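Local coordinates for protein probable succinyl-CoA:3-ketoacid coenzyme A transferase subunit B (Bacillus subtilis, PDB 3CDK) that probably catalyses the transfer of coenzyme A from succinyl-CoA to a 3-oxo acid, giving a 3-oxoacyl-CoA and succinate, at residues K140-I145 against V170-I175. Numbering follows the deposited sequence.
Sequences KRIVVI and VVHRLI
H172 has CG beside its own backbone N and anti to the carbonyl carbon (chi1 -61°), which turns the imidazole toward the backbone of I142. R141 reaches out with an extended chain. R173 bends at chi3, and this sets one face of its guanidinium against the tip of R141. The contact joins two neighbouring parallel strands, 141-145 and 173-175, in the central mixed sheet of the CoA-transferase fold. V143 pairs with R173, V144 with L174 and I145 with I175.

At the start of the pairing, I142 N donates to H172 ND1 at 2.7 Å, close to the ring plane. The ring thus does the work of a backbone acceptor, with ND1 unprotonated. I142 O accepts two bonds, from H172 N at 2.9 Å and from R173 N at 3.1 Å. An alanine in place of H172 would probably leave I142 N without this acceptor and open a gap beside I142.

The two arginines carry like charges. R141 NH2 lies over one face of the R173 guanidinium, 3.2 Å from R173 NH1, and the two planes are nearly perpendicular (87°). This is no hydrogen bond, since both are donors. E18 forms salt bridges with both arginines and D182 with R173 NE, which probably offsets the repulsion.

V143 lies alongside R173 on the same face of the sheet. On the face of V144 and L174, V144 CG1 meets L174 CD1 at 3.9 Å. V144 CG2 touches V171 CG2, and L116 of strand 116-117 packs on both valines. Strands 102-105 and 179-184 flank the pair in the sheet. V144 N donates to R173 O, and the last bond, I175 N to V144 O at 2.8 Å, is almost straight (170° at the hydrogen).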
loop_
_atom_site.group_PDB
_atom_site.type_symbol
_atom_site.label_atom_id
_atom_site.label_comp_id
_atom_site.label_asym_id
_atom_site.label_seq_id
_atom_site.Cartn_x
_atom_site.Cartn_y
_atom_site.Cartn_z
ATOM N N LYS B 140 11.339 -11.392 -11.802
ATOM C CA LYS B 140 11.383 -12.813 -12.100
ATOM C C LYS B 140 12.756 -13.202 -12.673
ATOM O O LYS B 140 13.336 -14.208 -12.277
ATOM C CB LYS B 140 10.255 -13.232 -13.057
ATOM C CG LYS B 140 8.872 -12.962 -12.516
ATOM C CD LYS B 140 7.733 -13.392 -13.473
ATOM C CE LYS B 140 6.670 -12.255 -13.503
ATOM N NZ LYS B 140 5.302 -12.770 -13.466
ATOM N N ARG B 141 13.277 -12.408 -13.600
ATOM C CA ARG B 141 14.558 -12.738 -14.163
ATOM C C ARG B 141 15.595 -11.618 -13.959
ATOM O O ARG B 141 15.290 -10.455 -14.186
ATOM C CB ARG B 141 14.388 -13.119 -15.626
ATOM C CG ARG B 141 15.693 -13.450 -16.301
ATOM C CD ARG B 141 15.428 -13.982 -17.672
ATOM N NE ARG B 141 16.626 -14.112 -18.480
ATOM C CZ ARG B 141 17.381 -15.201 -18.507
ATOM N NH1 ARG B 141 17.059 -16.250 -17.752
ATOM N NH2 ARG B 141 18.454 -15.241 -19.296
ATOM N N ILE B 142 16.805 -11.983 -13.524
ATOM C CA ILE B 142 17.859 -11.020 -13.186
ATOM C C ILE B 142 19.011 -11.146 -14.160
ATOM O O ILE B 142 19.640 -12.227 -14.299
ATOM C CB ILE B 142 18.409 -11.209 -11.739
ATOM C CG1 ILE B 142 17.277 -11.138 -10.704
ATOM C CG2 ILE B 142 19.513 -10.147 -11.431
ATOM C CD1 ILE B 142 16.473 -9.848 -10.835
ATOM N N VAL B 143 19.284 -10.048 -14.850
ATOM C CA VAL B 143 20.334 -10.041 -15.845
ATOM C C VAL B 143 21.229 -8.857 -15.566
ATOM O O VAL B 143 20.747 -7.707 -15.349
ATOM C CB VAL B 143 19.756 -9.962 -17.273
ATOM C CG1 VAL B 143 20.806 -9.511 -18.263
ATOM C CG2 VAL B 143 19.197 -11.313 -17.683
ATOM N N VAL B 144 22.526 -9.155 -15.574
ATOM C CA VAL B 144 23.583 -8.177 -15.331
ATOM C C VAL B 144 24.467 -8.027 -16.572
ATOM O O VAL B 144 24.885 -9.042 -17.188
ATOM C CB VAL B 144 24.428 -8.609 -14.136
ATOM C CG1 VAL B 144 25.648 -7.777 -14.012
ATOM C CG2 VAL B 144 23.630 -8.468 -12.884
ATOM N N ILE B 145 24.730 -6.781 -16.960
ATOM C CA ILE B 145 25.709 -6.553 -18.011
ATOM C C ILE B 145 26.846 -5.802 -17.430
ATOM O O ILE B 145 26.628 -4.753 -16.833
ATOM C CB ILE B 145 25.181 -5.727 -19.174
ATOM C CG1 ILE B 145 24.340 -4.547 -18.652
ATOM C CG2 ILE B 145 24.435 -6.637 -20.150
ATOM C CD1 ILE B 145 23.651 -3.744 -19.763
ATOM N N VAL B 170 21.560 -13.914 -6.737
ATOM C CA VAL B 170 20.424 -13.275 -7.399
ATOM C C VAL B 170 20.471 -13.307 -8.947
ATOM O O VAL B 170 19.443 -13.287 -9.607
ATOM C CB VAL B 170 20.206 -11.842 -6.849
ATOM C CG1 VAL B 170 19.774 -11.904 -5.358
ATOM C CG2 VAL B 170 21.475 -11.022 -6.978
ATOM N N VAL B 171 21.665 -13.424 -9.509
ATOM C CA VAL B 171 21.872 -13.241 -10.933
ATOM C C VAL B 171 21.481 -14.502 -11.643
ATOM O O VAL B 171 21.980 -15.560 -11.299
ATOM C CB VAL B 171 23.356 -12.885 -11.207
ATOM C CG1 VAL B 171 23.656 -12.749 -12.677
ATOM C CG2 VAL B 171 23.685 -11.567 -10.467
ATOM N N HIS B 172 20.558 -14.397 -12.604
ATOM C CA HIS B 172 20.211 -15.542 -13.441
ATOM C C HIS B 172 21.138 -15.650 -14.647
ATOM O O HIS B 172 21.532 -16.752 -15.043
ATOM C CB HIS B 172 18.755 -15.491 -13.915
ATOM C CG HIS B 172 17.749 -15.511 -12.802
ATOM N ND1 HIS B 172 17.093 -14.375 -12.369
ATOM C CD2 HIS B 172 17.303 -16.521 -12.020
ATOM C CE1 HIS B 172 16.280 -14.688 -11.374
ATOM N NE2 HIS B 172 16.389 -15.983 -11.143
ATOM N N ARG B 173 21.499 -14.512 -15.233
ATOM C CA ARG B 173 22.342 -14.514 -16.413
ATOM C C ARG B 173 23.306 -13.349 -16.342
ATOM O O ARG B 173 22.889 -12.240 -16.025
ATOM C CB ARG B 173 21.476 -14.420 -17.679
ATOM C CG ARG B 173 22.262 -14.150 -18.934
ATOM C CD ARG B 173 21.539 -14.587 -20.189
ATOM N NE ARG B 173 21.435 -16.043 -20.306
ATOM C CZ ARG B 173 20.677 -16.668 -21.200
ATOM N NH1 ARG B 173 19.949 -15.972 -22.050
ATOM N NH2 ARG B 173 20.641 -17.984 -21.234
ATOM N N LEU B 174 24.586 -13.588 -16.640
ATOM C CA LEU B 174 25.552 -12.501 -16.722
ATOM C C LEU B 174 26.004 -12.333 -18.159
ATOM O O LEU B 174 26.432 -13.314 -18.795
ATOM C CB LEU B 174 26.762 -12.780 -15.827
ATOM C CG LEU B 174 28.047 -11.965 -16.066
ATOM C CD1 LEU B 174 27.868 -10.449 -15.852
ATOM C CD2 LEU B 174 29.180 -12.481 -15.184
ATOM N N ILE B 175 25.941 -11.109 -18.687
ATOM C CA ILE B 175 26.579 -10.893 -19.975
ATOM C C ILE B 175 27.757 -9.900 -19.908
ATOM O O ILE B 175 27.635 -8.785 -19.408
ATOM C CB ILE B 175 25.582 -10.604 -21.159
ATOM C CG1 ILE B 175 25.661 -9.164 -21.594
ATOM C CG2 ILE B 175 24.115 -11.054 -20.898
ATOM C CD1 ILE B 175 25.673 -9.037 -23.019
#